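Local coordinates for GH3 beta-N-acetylglucosaminidase (Paenibacillaceae, PDB 6K5J), which hydrolyses terminal beta-linked N-acetylglucosamine residues, as a glycoside hydrolase of family 3 (EC 3.2.1.52), at residues A[199-204]-A[232-237]; A[138-143]-A[209-214]. All coordinates share one frame; numbering follows the deposited sequence.

Contact 1: A[199-204]-A[232-237]; sequences PTVPHA and VLFPAV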
# COMPACT_ATOMS: atom_id res chain seq x y z
N PRO A 199 -18.34 2.15 -2.53
CA PRO A 199 -18.19 2.52 -3.94
C PRO A 199 -18.81 1.48 -4.86
O PRO A 199 -19.02 0.32 -4.49
CB PRO A 199 -16.67 2.60 -4.14
CG PRO A 199 -16.07 2.51 -2.73
CD PRO A 199 -17.07 1.71 -1.95
N THR A 200 -19.09 1.91 -6.09
CA THR A 200 -19.61 1.06 -7.14
C THR A 200 -18.69 1.13 -8.35
O THR A 200 -18.24 2.21 -8.73
CB THR A 200 -21.03 1.48 -7.56
OG1 THR A 200 -21.91 1.39 -6.44
CG2 THR A 200 -21.55 0.58 -8.71
N VAL A 201 -18.40 -0.03 -8.93
CA VAL A 201 -17.79 -0.14 -10.26
C VAL A 201 -18.89 -0.70 -11.15
O VAL A 201 -19.19 -1.90 -11.09
CB VAL A 201 -16.55 -1.04 -10.24
CG1 VAL A 201 -15.98 -1.22 -11.65
CG2 VAL A 201 -15.49 -0.45 -9.31
N PRO A 202 -19.54 0.13 -11.97
CA PRO A 202 -20.78 -0.30 -12.64
C PRO A 202 -20.60 -1.03 -13.96
O PRO A 202 -21.60 -1.44 -14.56
CB PRO A 202 -21.50 1.04 -12.87
CG PRO A 202 -20.38 2.01 -13.10
CD PRO A 202 -19.21 1.54 -12.24
N HIS A 203 -19.37 -1.24 -14.41
CA HIS A 203 -19.12 -1.64 -15.78
C HIS A 203 -19.58 -3.06 -16.06
O HIS A 203 -19.70 -3.90 -15.16
CB HIS A 203 -17.64 -1.49 -16.10
CG HIS A 203 -17.11 -0.14 -15.76
ND1 HIS A 203 -17.53 1.00 -16.41
CD2 HIS A 203 -16.23 0.27 -14.81
CE1 HIS A 203 -16.91 2.05 -15.89
NE2 HIS A 203 -16.12 1.63 -14.92
N ALA A 204 -19.80 -3.33 -17.35
CA ALA A 204 -20.23 -4.63 -17.82
C ALA A 204 -19.11 -5.66 -17.66
O ALA A 204 -17.93 -5.34 -17.56
CB ALA A 204 -20.65 -4.56 -19.29
N VAL A 232 -16.40 -3.16 -2.42
CA VAL A 232 -16.89 -2.40 -3.57
C VAL A 232 -17.99 -3.20 -4.25
O VAL A 232 -17.91 -4.42 -4.36
CB VAL A 232 -15.73 -2.07 -4.54
CG1 VAL A 232 -16.23 -1.47 -5.86
CG2 VAL A 232 -14.71 -1.15 -3.85
N LEU A 233 -19.05 -2.51 -4.69
CA LEU A 233 -20.14 -3.14 -5.42
C LEU A 233 -19.77 -3.32 -6.89
O LEU A 233 -19.27 -2.40 -7.54
CB LEU A 233 -21.41 -2.30 -5.33
CG LEU A 233 -21.88 -1.97 -3.92
CD1 LEU A 233 -22.90 -0.84 -3.96
CD2 LEU A 233 -22.47 -3.22 -3.30
N PHE A 234 -20.06 -4.52 -7.42
CA PHE A 234 -19.87 -4.84 -8.84
C PHE A 234 -21.19 -5.40 -9.37
O PHE A 234 -21.38 -6.62 -9.43
CB PHE A 234 -18.73 -5.84 -9.04
CG PHE A 234 -17.37 -5.30 -8.66
CD1 PHE A 234 -16.95 -5.32 -7.33
CD2 PHE A 234 -16.53 -4.76 -9.62
CE1 PHE A 234 -15.71 -4.81 -6.97
CE2 PHE A 234 -15.29 -4.25 -9.27
CZ PHE A 234 -14.87 -4.28 -7.94
N PRO A 235 -22.13 -4.53 -9.76
CA PRO A 235 -23.45 -5.01 -10.21
C PRO A 235 -23.41 -5.97 -11.39
O PRO A 235 -24.37 -6.74 -11.56
CB PRO A 235 -24.20 -3.72 -10.57
CG PRO A 235 -23.14 -2.65 -10.65
CD PRO A 235 -22.07 -3.06 -9.69
N ALA A 236 -22.37 -5.96 -12.23
CA ALA A 236 -22.31 -6.93 -13.31
C ALA A 236 -22.08 -8.35 -12.81
O ALA A 236 -22.36 -9.31 -13.54
CB ALA A 236 -21.20 -6.57 -14.31
N VAL A 237 -21.57 -8.50 -11.59
CA VAL A 237 -21.33 -9.79 -10.98
C VAL A 237 -22.35 -10.10 -9.89
O VAL A 237 -22.86 -11.22 -9.82
CB VAL A 237 -19.89 -9.88 -10.41
CG1 VAL A 237 -19.61 -11.29 -9.89
CG2 VAL A 237 -18.88 -9.49 -11.47
O HOH W 1 -20.03 -4.15 -12.40

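Contact 2: A[138-143]-A[209-214]; sequences LDINNN and DRLELA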
# COMPACT_ATOMS: atom_id res chain seq x y z
N LEU A 138 -2.92 -5.19 -7.07
CA LEU A 138 -3.11 -5.39 -8.50
C LEU A 138 -4.22 -4.50 -9.04
O LEU A 138 -4.75 -4.77 -10.12
CB LEU A 138 -3.41 -6.87 -8.80
CG LEU A 138 -2.29 -7.85 -8.44
CD1 LEU A 138 -2.65 -9.25 -8.96
CD2 LEU A 138 -0.95 -7.39 -9.02
N ASP A 139 -4.58 -3.46 -8.30
CA ASP A 139 -5.56 -2.51 -8.81
C ASP A 139 -4.98 -1.75 -9.99
O ASP A 139 -3.78 -1.45 -10.04
CB ASP A 139 -6.00 -1.56 -7.70
CG ASP A 139 -6.48 -2.30 -6.45
OD1 ASP A 139 -7.43 -3.11 -6.55
OD2 ASP A 139 -5.90 -2.08 -5.37
N ILE A 140 -5.83 -1.45 -10.97
CA ILE A 140 -5.44 -0.77 -12.20
C ILE A 140 -6.04 0.63 -12.13
O ILE A 140 -7.27 0.80 -12.25
CB ILE A 140 -5.91 -1.52 -13.45
CG1 ILE A 140 -5.32 -2.93 -13.50
CG2 ILE A 140 -5.52 -0.76 -14.72
CD1 ILE A 140 -6.13 -3.91 -14.37
N ASN A 141 -5.20 1.64 -11.92
CA ASN A 141 -5.67 3.01 -11.68
C ASN A 141 -5.94 3.70 -13.02
O ASN A 141 -5.17 4.54 -13.49
CB ASN A 141 -4.67 3.79 -10.84
CG ASN A 141 -5.31 4.95 -10.10
OD1 ASN A 141 -5.80 4.79 -8.98
ND2 ASN A 141 -5.30 6.12 -10.73
N ASN A 142 -7.05 3.30 -13.64
CA ASN A 142 -7.50 3.88 -14.90
C ASN A 142 -8.37 5.12 -14.69
O ASN A 142 -8.82 5.72 -15.67
CB ASN A 142 -8.31 2.85 -15.69
CG ASN A 142 -9.56 2.45 -14.97
OD1 ASN A 142 -9.50 1.91 -13.87
ND2 ASN A 142 -10.71 2.77 -15.55
N ASN A 143 -8.63 5.49 -13.44
CA ASN A 143 -9.38 6.69 -13.10
C ASN A 143 -8.48 7.66 -12.36
O ASN A 143 -8.13 7.40 -11.19
CB ASN A 143 -10.60 6.34 -12.24
CG ASN A 143 -11.39 7.56 -11.82
OD1 ASN A 143 -11.14 8.68 -12.28
ND2 ASN A 143 -12.37 7.35 -10.96
N ASP A 209 -13.59 -8.35 -17.42
CA ASP A 209 -12.77 -9.46 -17.90
C ASP A 209 -11.48 -8.96 -18.55
O ASP A 209 -10.43 -9.59 -18.42
CB ASP A 209 -13.54 -10.31 -18.92
CG ASP A 209 -14.61 -11.16 -18.28
OD1 ASP A 209 -14.56 -11.38 -17.06
OD2 ASP A 209 -15.50 -11.62 -19.02
N ARG A 210 -11.54 -7.84 -19.26
CA ARG A 210 -10.36 -7.39 -19.98
C ARG A 210 -9.49 -6.45 -19.17
O ARG A 210 -8.31 -6.27 -19.51
CB ARG A 210 -10.76 -6.69 -21.28
CG ARG A 210 -11.31 -5.31 -21.10
CD ARG A 210 -11.54 -4.64 -22.46
NE ARG A 210 -12.72 -3.78 -22.40
CZ ARG A 210 -12.70 -2.52 -22.00
NH1 ARG A 210 -11.56 -1.94 -21.64
NH2 ARG A 210 -13.83 -1.82 -21.97
N LEU A 211 -10.02 -5.86 -18.11
CA LEU A 211 -9.24 -4.91 -17.33
C LEU A 211 -9.06 -5.41 -15.90
O LEU A 211 -8.07 -6.07 -15.60
CB LEU A 211 -9.89 -3.53 -17.37
CG LEU A 211 -8.95 -2.42 -16.87
CD1 LEU A 211 -7.75 -2.29 -17.79
CD2 LEU A 211 -9.67 -1.08 -16.72
N GLU A 212 -10.06 -5.14 -15.04
CA GLU A 212 -9.96 -5.40 -13.59
C GLU A 212 -9.43 -6.79 -13.28
O GLU A 212 -8.48 -6.95 -12.50
CB GLU A 212 -11.34 -5.21 -12.95
CG GLU A 212 -11.68 -3.77 -12.51
CD GLU A 212 -12.04 -2.84 -13.67
OE1 GLU A 212 -12.18 -3.31 -14.82
OE2 GLU A 212 -12.18 -1.62 -13.43
N LEU A 213 -10.03 -7.83 -13.86
CA LEU A 213 -9.72 -9.21 -13.48
C LEU A 213 -8.39 -9.71 -14.03
O LEU A 213 -7.83 -10.67 -13.47
CB LEU A 213 -10.85 -10.14 -13.95
CG LEU A 213 -12.17 -9.97 -13.20
CD1 LEU A 213 -13.31 -10.72 -13.90
CD2 LEU A 213 -12.04 -10.44 -11.75
N ALA A 214 -7.87 -9.11 -15.10
CA ALA A 214 -6.74 -9.69 -15.82
C ALA A 214 -5.50 -9.89 -14.96
O ALA A 214 -4.92 -10.99 -15.00
CB ALA A 214 -6.43 -8.84 -17.06
O HOH W 2 -7.50 -4.81 -11.09

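Contact 1: A[199-204]-A[232-237]
P199, V201 and L233 are joined by two nearly straight backbone hydrogen bonds: L233 N gives to P199 O at 2.8 Å, and V201 N to L233 O at 2.9 Å. With one residue bonding to both neighbours of T200, this is a single parallel beta bridge. The next bond of such a ladder would need an N-H on P235, which proline lacks; its ring carbon CD instead rests 3.4 Å from V201 O. A water takes over, donating to V201 O (2.7 Å) and H203 O while accepting from A236 N, so three backbone groups are satisfied at once. The bridge lies beyond neighbouring parallel strands of the TIM barrel, 178-184 and 226-229, and ties together the loops that follow them. The branched V201 carries much of the apolar packing: CB approaches F234 CE2 at 3.6 Å, and CG2, anti to the carbonyl carbon, also meets V232 CG1 (3.7 Å). T200 is exposed at the edge of the bridge: its OG1 lies 3.5 Å from L233 CD1, and its methyl CG2 is 3.8 Å from P235 CD. H203 turns from the other loop, its NE2 hydrogen-bonded to D189.

Contact 2: A[138-143]-A[209-214]
I140 and L211 meet where a loop runs past a break between two helices, the closest CA atoms being I140 CA and E212 CA, 6.6 Å apart, with a water donating to both L138 O (2.9 Å) and E212 O (2.7 Å). Each segment also has one carbonyl bonded within itself: I140 O accepts from N142 N across the inverse gamma turn centred on N141, and L211 O from A214 N. I140 reaches over with its long branch, whose tip CD1 presses on L211 O at 3.2 Å and lies 4.1 Å from L211 CG. The shorter branch, CG2, meets L211 CD1, so the forked leucine is touched by both arms of the isoleucine. In the barrel, the loop after strand 132-133 is thereby packed against the place where helix 205-210 ends and helix 213-222 takes over; A158, V161 and P215 add to the apolar surroundings of I140. The other leucine methyl, CD2, abuts the amide carbon CG of N142 at 3.9 Å. With chi1 at 64°, that CG sits between the backbone N and the carbonyl carbon. An asparagine suits this buried spot because its amide has work beyond the leucine: ND2 donates to T534 O and D189 OD1. Its OD1 is 3.0 Å from I140 O, a pair of acceptors that would be expected to repel. E212 starts away from the loop but bends back, and its carboxylate is paired with R207 by a salt bridge through OE2.

In the fold
The two contacts interleave along the chain, contact 2 joining 138-143 to 209-214 and contact 1 joining 199-204 to 232-237. Their centres are about 13 Å apart, and they touch where V201 CG1 packs 4.2 Å from E212 OE2. D189 bridges them more firmly, one carboxylate oxygen accepting from H203 and the other from N142. H187 is shared too: the V232 side chain touches it, and D139 OD1 accepts from its backbone N. D189 and H187 lie in the loop after strand 178-184, which in related enzymes carries, at other positions, the Asp-His pair of the general acid/base. A bound NAG lies about 7 Å from the V232 side chain and about 13 Å from that of E212.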